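Local coordinates for probable secreted solute-binding lipoprotein (Streptomyces coelicolor, PDB 3I3V), which probably binds an extracellular solute and delivers it to a membrane transporter, as other bacterial solute-binding lipoproteins do, at residues His276-Ile282 / Glu350-Leu356; Ile181-Leu186 / Ala205-Tyr211. All blocks are in the same frame, centred on the assembly; numbering follows the deposited sequence.

Contact 1 (His276-Ile282 / Glu350-Leu356)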
ATOM      1  N   HIS C 276     -29.935  23.989 -46.282  1.00 49.74           N
ATOM      2  CA  HIS C 276     -29.969  23.668 -44.852  1.00 48.84           C
ATOM      3  C   HIS C 276     -31.002  22.586 -44.589  1.00 49.52           C
ATOM      4  O   HIS C 276     -31.990  22.483 -45.315  1.00 49.48           O
ATOM      5  CB  HIS C 276     -30.363  24.898 -44.031  1.00 47.29           C
ATOM      6  CG  HIS C 276     -29.637  26.145 -44.417  1.00 44.77           C
ATOM      7  ND1 HIS C 276     -28.361  26.429 -43.986  1.00 45.51           N
ATOM      8  CD2 HIS C 276     -30.006  27.176 -45.212  1.00 44.21           C
ATOM      9  CE1 HIS C 276     -27.973  27.583 -44.497  1.00 44.21           C
ATOM     10  NE2 HIS C 276     -28.952  28.056 -45.246  1.00 45.22           N
ATOM     11  N   ASP C 277     -30.786  21.781 -43.553  1.00 50.94           N
ATOM     12  CA  ASP C 277     -31.762  20.754 -43.222  1.00 51.20           C
ATOM     13  C   ASP C 277     -33.019  21.499 -42.779  1.00 50.61           C
ATOM     14  O   ASP C 277     -34.104  20.926 -42.762  1.00 50.77           O
ATOM     15  CB  ASP C 277     -31.249  19.854 -42.095  1.00 53.38           C
ATOM     16  CG  ASP C 277     -29.903  19.229 -42.414  1.00 55.72           C
ATOM     17  OD1 ASP C 277     -29.647  18.928 -43.600  1.00 55.76           O
ATOM     18  OD2 ASP C 277     -29.098  19.027 -41.472  1.00 56.69           O
ATOM     19  N   GLY C 278     -32.830  22.781 -42.436  1.00 50.96           N
ATOM     20  CA  GLY C 278     -33.888  23.701 -42.014  1.00 49.11           C
ATOM     21  C   GLY C 278     -35.092  23.166 -41.262  1.00 47.58           C
ATOM     22  O   GLY C 278     -35.164  21.972 -40.999  1.00 49.92           O
ATOM     23  N   PRO C 279     -36.078  24.014 -40.918  1.00 45.63           N
ATOM     24  CA  PRO C 279     -36.195  25.465 -41.098  1.00 44.18           C
ATOM     25  C   PRO C 279     -35.085  26.275 -40.435  1.00 42.55           C
ATOM     26  O   PRO C 279     -34.493  25.851 -39.435  1.00 42.44           O
ATOM     27  CB  PRO C 279     -37.571  25.766 -40.512  1.00 44.17           C
ATOM     28  CG  PRO C 279     -38.324  24.511 -40.792  1.00 44.40           C
ATOM     29  CD  PRO C 279     -37.329  23.466 -40.380  1.00 44.00           C
ATOM     30  N   THR C 280     -34.841  27.463 -40.974  1.00 39.13           N
ATOM     31  CA  THR C 280     -33.774  28.329 -40.494  1.00 37.01           C
ATOM     32  C   THR C 280     -34.113  29.358 -39.427  1.00 36.52           C
ATOM     33  O   THR C 280     -35.213  29.904 -39.393  1.00 37.69           O
ATOM     34  CB  THR C 280     -33.146  29.108 -41.671  1.00 36.85           C
ATOM     35  OG1 THR C 280     -34.090  30.070 -42.156  1.00 36.25           O
ATOM     36  CG2 THR C 280     -32.780  28.169 -42.815  1.00 36.23           C
ATOM     37  N   VAL C 281     -33.136  29.617 -38.562  1.00 34.16           N
ATOM     38  CA  VAL C 281     -33.257  30.627 -37.521  1.00 33.49           C
ATOM     39  C   VAL C 281     -31.907  31.346 -37.476  1.00 32.96           C
ATOM     40  O   VAL C 281     -30.867  30.731 -37.693  1.00 32.60           O
ATOM     41  CB  VAL C 281     -33.543  30.019 -36.111  1.00 34.09           C
ATOM     42  CG1 VAL C 281     -34.742  29.088 -36.173  1.00 31.98           C
ATOM     43  CG2 VAL C 281     -32.319  29.295 -35.582  1.00 33.75           C
ATOM     44  N   ILE C 282     -31.924  32.649 -37.215  1.00 33.23           N
ATOM     45  CA  ILE C 282     -30.691  33.428 -37.126  1.00 32.83           C
ATOM     46  C   ILE C 282     -30.045  33.256 -35.753  1.00 34.14           C
ATOM     47  O   ILE C 282     -30.727  33.262 -34.734  1.00 35.84           O
ATOM     48  CB  ILE C 282     -30.945  34.951 -37.330  1.00 30.21           C
ATOM     49  CG1 ILE C 282     -31.326  35.239 -38.777  1.00 29.22           C
ATOM     50  CG2 ILE C 282     -29.703  35.758 -36.946  1.00 27.62           C
ATOM     51  CD1 ILE C 282     -31.612  36.714 -39.046  1.00 27.87           C
ATOM     52  N   GLU C 350     -33.790  20.356 -35.345  1.00 57.94           N
ATOM     53  CA  GLU C 350     -34.960  20.500 -36.211  1.00 58.69           C
ATOM     54  C   GLU C 350     -35.022  21.908 -36.781  1.00 56.65           C
ATOM     55  O   GLU C 350     -35.991  22.277 -37.442  1.00 57.01           O
ATOM     56  CB  GLU C 350     -36.262  20.211 -35.450  1.00 62.02           C
ATOM     57  CG  GLU C 350     -36.092  19.479 -34.135  1.00 65.23           C
ATOM     58  CD  GLU C 350     -35.574  20.390 -33.046  1.00 68.09           C
ATOM     59  OE1 GLU C 350     -36.299  21.334 -32.657  1.00 68.26           O
ATOM     60  OE2 GLU C 350     -34.438  20.161 -32.586  1.00 70.11           O
ATOM     61  N   VAL C 351     -33.979  22.687 -36.519  1.00 55.18           N
ATOM     62  CA  VAL C 351     -33.890  24.062 -36.990  1.00 52.88           C
ATOM     63  C   VAL C 351     -32.436  24.339 -37.392  1.00 51.50           C
ATOM     64  O   VAL C 351     -31.514  23.971 -36.668  1.00 51.76           O
ATOM     65  CB  VAL C 351     -34.375  25.029 -35.870  1.00 52.50           C
ATOM     66  CG1 VAL C 351     -33.204  25.738 -35.208  1.00 50.99           C
ATOM     67  CG2 VAL C 351     -35.379  26.004 -36.438  1.00 52.50           C
ATOM     68  N   SER C 352     -32.234  24.966 -38.550  1.00 49.64           N
ATOM     69  CA  SER C 352     -30.886  25.261 -39.035  1.00 48.56           C
ATOM     70  C   SER C 352     -30.453  26.713 -38.842  1.00 47.97           C
ATOM     71  O   SER C 352     -31.230  27.643 -39.055  1.00 47.07           O
ATOM     72  CB  SER C 352     -30.770  24.899 -40.517  1.00 48.52           C
ATOM     73  OG  SER C 352     -30.981  23.512 -40.714  1.00 49.21           O
ATOM     74  N   GLN C 353     -29.194  26.892 -38.450  1.00 46.71           N
ATOM     75  CA  GLN C 353     -28.631  28.219 -38.216  1.00 44.75           C
ATOM     76  C   GLN C 353     -28.239  28.933 -39.489  1.00 42.86           C
ATOM     77  O   GLN C 353     -27.602  28.340 -40.360  1.00 43.38           O
ATOM     78  CB  GLN C 353     -27.349  28.140 -37.383  1.00 46.33           C
ATOM     79  CG  GLN C 353     -27.457  27.675 -35.959  1.00 46.40           C
ATOM     80  CD  GLN C 353     -26.100  27.695 -35.279  1.00 47.41           C
ATOM     81  OE1 GLN C 353     -25.425  28.729 -35.244  1.00 48.59           O
ATOM     82  NE2 GLN C 353     -25.691  26.553 -34.738  1.00 47.73           N
ATOM     83  N   VAL C 354     -28.607  30.206 -39.591  1.00 39.58           N
ATOM     84  CA  VAL C 354     -28.188  31.021 -40.722  1.00 38.59           C
ATOM     85  C   VAL C 354     -27.476  32.217 -40.100  1.00 37.76           C
ATOM     86  O   VAL C 354     -27.548  32.435 -38.891  1.00 35.39           O
ATOM     87  CB  VAL C 354     -29.353  31.475 -41.622  1.00 38.49           C
ATOM     88  CG1 VAL C 354     -29.974  30.259 -42.282  1.00 37.94           C
ATOM     89  CG2 VAL C 354     -30.378  32.260 -40.822  1.00 39.34           C
ATOM     90  N   LEU C 355     -26.798  33.004 -40.912  1.00 36.75           N
ATOM     91  CA  LEU C 355     -26.040  34.099 -40.351  1.00 37.61           C
ATOM     92  C   LEU C 355     -26.675  35.484 -40.230  1.00 37.91           C
ATOM     93  O   LEU C 355     -27.632  35.825 -40.938  1.00 36.46           O
ATOM     94  CB  LEU C 355     -24.698  34.154 -41.096  1.00 39.40           C
ATOM     95  CG  LEU C 355     -24.068  35.387 -41.720  1.00 41.65           C
ATOM     96  CD1 LEU C 355     -22.716  34.987 -42.285  1.00 42.53           C
ATOM     97  CD2 LEU C 355     -24.951  35.934 -42.829  1.00 42.95           C
ATOM     98  N   LEU C 356     -26.152  36.252 -39.274  1.00 36.66           N
ATOM     99  CA  LEU C 356     -26.574  37.626 -39.030  1.00 35.79           C
ATOM    100  C   LEU C 356     -25.557  38.473 -39.806  1.00 36.30           C
ATOM    101  O   LEU C 356     -24.394  38.551 -39.432  1.00 37.35           O
ATOM    102  CB  LEU C 356     -26.499  37.968 -37.542  1.00 33.32           C
ATOM    103  CG  LEU C 356     -26.775  39.458 -37.274  1.00 34.07           C
ATOM    104  CD1 LEU C 356     -28.177  39.784 -37.734  1.00 30.20           C
ATOM    105  CD2 LEU C 356     -26.607  39.793 -35.798  1.00 33.32           C
TER
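Ser352 lies beside Thr280 and is held by its backbone from both sides of that residue: Ser352 N donates to Pro279 O at 2.6 Å, and Ser352 O accepts from Val281 N at 2.8 Å. The Ser352 CB also rests against His276 CB, 3.5 Å away, where the chain turns back before the cis peptide bond preceding Pro279. Two residues further on, Val354 N donates to Val281 O at 3.0 Å, completing the bonding pattern of a parallel strand pair. This places strand 352-354 beside strand 280-284 in the mixed sheet of one lobe of the two-lobed periplasmic-binding-protein fold, where 280-284 also pairs antiparallel with strand 122-131.

Val354 shares a face with Ser352, Thr280 and Ile282, and its two methyls have different tasks. CG1, turned beside the backbone N (chi1 -65°), fits tightly against Thr280 CB at 3.4 Å and sits over one face of the His276 ring, 4.1 Å from its centroid, as a CH-pi contact. The NE2 of that imidazole is hydrogen-bonded to Gln183 O. The other methyl, Val354 CG2, meets Ile282 CG1 at 3.7 Å. Ile282 uses its second branch as well, with CG2 3.9 Å from Leu356 CB, while Lys176 and Gln180 of helix 172-182 also touch this side chain. On the reverse face Val281 packs crosswise on Val351, CG2 against Val351 CG1, and also touches Pro127; an alanine here would probably leave Val351 CG1 without this methyl partner and open a gap toward Pro127.

Contact 2 (Ile181-Leu186 / Ala205-Tyr211)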
ATOM      1  N   ILE C 181     -34.104  34.795 -45.409  1.00 31.41           N
ATOM      2  CA  ILE C 181     -34.826  34.054 -46.436  1.00 31.51           C
ATOM      3  C   ILE C 181     -33.893  33.835 -47.631  1.00 33.60           C
ATOM      4  O   ILE C 181     -33.801  32.721 -48.152  1.00 34.37           O
ATOM      5  CB  ILE C 181     -36.123  34.808 -46.859  1.00 29.32           C
ATOM      6  CG1 ILE C 181     -37.028  34.989 -45.624  1.00 29.83           C
ATOM      7  CG2 ILE C 181     -36.878  34.017 -47.930  1.00 28.68           C
ATOM      8  CD1 ILE C 181     -38.247  35.874 -45.824  1.00 22.73           C
ATOM      9  N   ILE C 182     -33.183  34.876 -48.056  1.00 32.94           N
ATOM     10  CA  ILE C 182     -32.258  34.713 -49.175  1.00 33.71           C
ATOM     11  C   ILE C 182     -31.242  33.626 -48.811  1.00 35.11           C
ATOM     12  O   ILE C 182     -30.741  32.912 -49.670  1.00 36.46           O
ATOM     13  CB  ILE C 182     -31.506  36.044 -49.506  1.00 33.61           C
ATOM     14  CG1 ILE C 182     -32.452  37.017 -50.215  1.00 31.65           C
ATOM     15  CG2 ILE C 182     -30.257  35.762 -50.365  1.00 34.44           C
ATOM     16  CD1 ILE C 182     -31.823  38.357 -50.528  1.00 33.59           C
ATOM     17  N   GLN C 183     -30.951  33.487 -47.526  1.00 36.13           N
ATOM     18  CA  GLN C 183     -29.988  32.483 -47.088  1.00 35.85           C
ATOM     19  C   GLN C 183     -30.537  31.070 -47.111  1.00 36.70           C
ATOM     20  O   GLN C 183     -29.894  30.145 -46.619  1.00 36.39           O
ATOM     21  CB  GLN C 183     -29.465  32.806 -45.686  1.00 33.13           C
ATOM     22  CG  GLN C 183     -28.349  33.839 -45.670  1.00 32.88           C
ATOM     23  CD  GLN C 183     -27.947  34.224 -44.262  1.00 30.86           C
ATOM     24  OE1 GLN C 183     -28.497  35.159 -43.684  1.00 30.49           O
ATOM     25  NE2 GLN C 183     -26.991  33.492 -43.697  1.00 29.37           N
ATOM     26  N   THR C 184     -31.727  30.896 -47.668  1.00 36.55           N
ATOM     27  CA  THR C 184     -32.300  29.563 -47.752  1.00 38.44           C
ATOM     28  C   THR C 184     -31.386  28.723 -48.648  1.00 40.05           C
ATOM     29  O   THR C 184     -31.282  27.509 -48.481  1.00 39.38           O
ATOM     30  CB  THR C 184     -33.714  29.597 -48.368  1.00 38.77           C
ATOM     31  OG1 THR C 184     -34.578  30.395 -47.544  1.00 38.86           O
ATOM     32  CG2 THR C 184     -34.285  28.176 -48.478  1.00 38.78           C
ATOM     33  N   PHE C 185     -30.712  29.394 -49.583  1.00 40.94           N
ATOM     34  CA  PHE C 185     -29.813  28.748 -50.538  1.00 42.46           C
ATOM     35  C   PHE C 185     -28.359  29.205 -50.416  1.00 43.20           C
ATOM     36  O   PHE C 185     -27.643  29.282 -51.411  1.00 44.93           O
ATOM     37  CB  PHE C 185     -30.293  29.028 -51.964  1.00 41.79           C
ATOM     38  CG  PHE C 185     -31.686  28.531 -52.250  1.00 44.11           C
ATOM     39  CD1 PHE C 185     -31.930  27.175 -52.466  1.00 44.25           C
ATOM     40  CD2 PHE C 185     -32.753  29.420 -52.316  1.00 43.14           C
ATOM     41  CE1 PHE C 185     -33.220  26.716 -52.746  1.00 44.31           C
ATOM     42  CE2 PHE C 185     -34.042  28.972 -52.592  1.00 42.43           C
ATOM     43  CZ  PHE C 185     -34.276  27.618 -52.810  1.00 42.57           C
ATOM     44  N   LEU C 186     -27.919  29.503 -49.201  1.00 43.38           N
ATOM     45  CA  LEU C 186     -26.552  29.956 -48.982  1.00 42.92           C
ATOM     46  C   LEU C 186     -25.978  29.382 -47.692  1.00 44.49           C
ATOM     47  O   LEU C 186     -26.603  29.471 -46.633  1.00 43.74           O
ATOM     48  CB  LEU C 186     -26.512  31.489 -48.916  1.00 41.90           C
ATOM     49  CG  LEU C 186     -26.727  32.287 -50.207  1.00 39.79           C
ATOM     50  CD1 LEU C 186     -27.010  33.739 -49.892  1.00 39.31           C
ATOM     51  CD2 LEU C 186     -25.500  32.172 -51.070  1.00 37.88           C
ATOM     52  N   ALA C 205     -27.743  33.300 -53.972  1.00 44.16           N
ATOM     53  CA  ALA C 205     -28.476  34.533 -53.699  1.00 43.94           C
ATOM     54  C   ALA C 205     -29.582  34.741 -54.728  1.00 44.29           C
ATOM     55  O   ALA C 205     -30.629  35.306 -54.426  1.00 42.53           O
ATOM     56  CB  ALA C 205     -27.527  35.722 -53.719  1.00 43.49           C
ATOM     57  N   ARG C 206     -29.335  34.283 -55.951  1.00 46.31           N
ATOM     58  CA  ARG C 206     -30.301  34.422 -57.035  1.00 48.11           C
ATOM     59  C   ARG C 206     -31.517  33.562 -56.709  1.00 46.23           C
ATOM     60  O   ARG C 206     -32.658  34.011 -56.803  1.00 45.10           O
ATOM     61  CB  ARG C 206     -29.659  33.985 -58.357  1.00 51.90           C
ATOM     62  CG  ARG C 206     -30.381  34.444 -59.620  1.00 57.74           C
ATOM     63  CD  ARG C 206     -31.212  33.328 -60.245  1.00 62.41           C
ATOM     64  NE  ARG C 206     -31.168  33.392 -61.708  1.00 67.25           N
ATOM     65  CZ  ARG C 206     -31.745  32.511 -62.523  1.00 69.73           C
ATOM     66  NH1 ARG C 206     -32.426  31.482 -62.029  1.00 69.39           N
ATOM     67  NH2 ARG C 206     -31.630  32.654 -63.841  1.00 69.81           N
ATOM     68  N   LEU C 207     -31.257  32.326 -56.304  1.00 45.46           N
ATOM     69  CA  LEU C 207     -32.321  31.400 -55.944  1.00 45.80           C
ATOM     70  C   LEU C 207     -33.118  31.945 -54.756  1.00 44.63           C
ATOM     71  O   LEU C 207     -34.353  31.995 -54.795  1.00 44.18           O
ATOM     72  CB  LEU C 207     -31.726  30.027 -55.608  1.00 44.75           C
ATOM     73  CG  LEU C 207     -31.216  29.254 -56.835  1.00 46.88           C
ATOM     74  CD1 LEU C 207     -30.500  27.974 -56.411  1.00 45.69           C
ATOM     75  CD2 LEU C 207     -32.396  28.930 -57.747  1.00 45.87           C
ATOM     76  N   GLY C 208     -32.399  32.363 -53.714  1.00 42.74           N
ATOM     77  CA  GLY C 208     -33.031  32.903 -52.520  1.00 39.59           C
ATOM     78  C   GLY C 208     -33.903  34.110 -52.803  1.00 37.26           C
ATOM     79  O   GLY C 208     -34.966  34.275 -52.199  1.00 34.63           O
ATOM     80  N   ILE C 209     -33.453  34.956 -53.726  1.00 37.12           N
ATOM     81  CA  ILE C 209     -34.206  36.148 -54.096  1.00 36.16           C
ATOM     82  C   ILE C 209     -35.479  35.734 -54.829  1.00 37.14           C
ATOM     83  O   ILE C 209     -36.493  36.423 -54.741  1.00 36.81           O
ATOM     84  CB  ILE C 209     -33.370  37.098 -54.986  1.00 33.98           C
ATOM     85  CG1 ILE C 209     -32.212  37.691 -54.176  1.00 34.44           C
ATOM     86  CG2 ILE C 209     -34.253  38.195 -55.531  1.00 32.22           C
ATOM     87  CD1 ILE C 209     -31.389  38.732 -54.921  1.00 34.33           C
ATOM     88  N   GLU C 210     -35.424  34.609 -55.547  1.00 38.14           N
ATOM     89  CA  GLU C 210     -36.603  34.111 -56.258  1.00 39.53           C
ATOM     90  C   GLU C 210     -37.571  33.629 -55.191  1.00 38.40           C
ATOM     91  O   GLU C 210     -38.739  34.013 -55.164  1.00 36.41           O
ATOM     92  CB  GLU C 210     -36.269  32.914 -57.160  1.00 42.45           C
ATOM     93  CG  GLU C 210     -35.399  33.187 -58.376  1.00 48.12           C
ATOM     94  CD  GLU C 210     -35.179  31.924 -59.219  1.00 52.03           C
ATOM     95  OE1 GLU C 210     -34.371  31.978 -60.173  1.00 53.67           O
ATOM     96  OE2 GLU C 210     -35.818  30.880 -58.929  1.00 52.53           O
ATOM     97  N   TYR C 211     -37.063  32.776 -54.308  1.00 37.21           N
ATOM     98  CA  TYR C 211     -37.874  32.231 -53.239  1.00 36.95           C
ATOM     99  C   TYR C 211     -38.564  33.377 -52.512  1.00 36.55           C
ATOM    100  O   TYR C 211     -39.782  33.378 -52.355  1.00 37.11           O
ATOM    101  CB  TYR C 211     -37.002  31.411 -52.282  1.00 35.09           C
ATOM    102  CG  TYR C 211     -37.776  30.793 -51.141  1.00 36.99           C
ATOM    103  CD1 TYR C 211     -39.060  30.268 -51.346  1.00 36.41           C
ATOM    104  CD2 TYR C 211     -37.227  30.720 -49.853  1.00 35.41           C
ATOM    105  CE1 TYR C 211     -39.777  29.688 -50.298  1.00 36.46           C
ATOM    106  CE2 TYR C 211     -37.933  30.141 -48.802  1.00 34.97           C
ATOM    107  CZ  TYR C 211     -39.207  29.629 -49.032  1.00 37.29           C
ATOM    108  OH  TYR C 211     -39.909  29.070 -47.992  1.00 38.81           O
TER
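Gly208 and Ile182 meet where the end of helix 172-182 packs on helix 203-217, a close helix-helix contact at a glycine. Their CA atoms are 3.9 Å apart, and Ile182 O lies 3.7 Å from Gly208 CA. A CB on Gly208 would run into that carbonyl oxygen, which is consistent with an approach this close needing a bare backbone.

Just beyond the helix end the contacts are made by an aromatic ring. The Phe185 ring is sandwiched: Leu207 CB stands over one face in a CH-pi contact, 3.9 Å from the centroid and offset toward the rim, while Thr184 CG2 of its own segment sits over the centre of the opposite face. Gly208 CA and Tyr211 CB lie at the edge in the ring plane, the latter 3.8 Å from Phe185 CE2. With CG beside the backbone N (chi1 -60°), the Phe185 ring is swung over to Leu207 and Gly208.

Aliphatic packing extends the contact along helix 203-217. Ile182 and Ile209 lie side by side, with Ile182 CD1 3.7 Å from Ile209 CG1, and the CG2 of Ile182 rests on Ala205. Leu186 also covers Ala205 with the methyls at its tip, and Ile181 CG2 meets the Tyr211 ring. Helix 383-392 joins this layer, bringing Leu390 to Ile182 and Val386 to Ile209.

No hydrogen bond crosses between the segments, yet one polar group borders the seam. The hydroxyl oxygen Thr184 OG1 approaches the Tyr211 ring at its edge, 3.5 Å from CD2, and donates to a lone pair of Ile181 O at 2.5 Å, in the carbonyl plane; that oxygen also accepts from Thr184 N.

Overall arrangement
From the N terminus, the chain first runs through strands 9-14, 41-46 and 67-70, which belong to the other sheet, before reaching either contact. Contact 2 then closes a short loop of 18 residues, bringing helix 203-217 back onto the end of helix 172-182 after helix 188-197. Contact 1 opens only later and closes a longer excursion of 67 residues, about half of them helical, that returns strand 352-354 to strand 280-284. The two loops are therefore in series, neither enclosing nor crossing the other. Their centres are about 13 Å apart, and segment 181-186 meets the approach to strand 280-284, where Thr184 and Ala275 share a backbone hydrogen bond, joining helical layer to sheet.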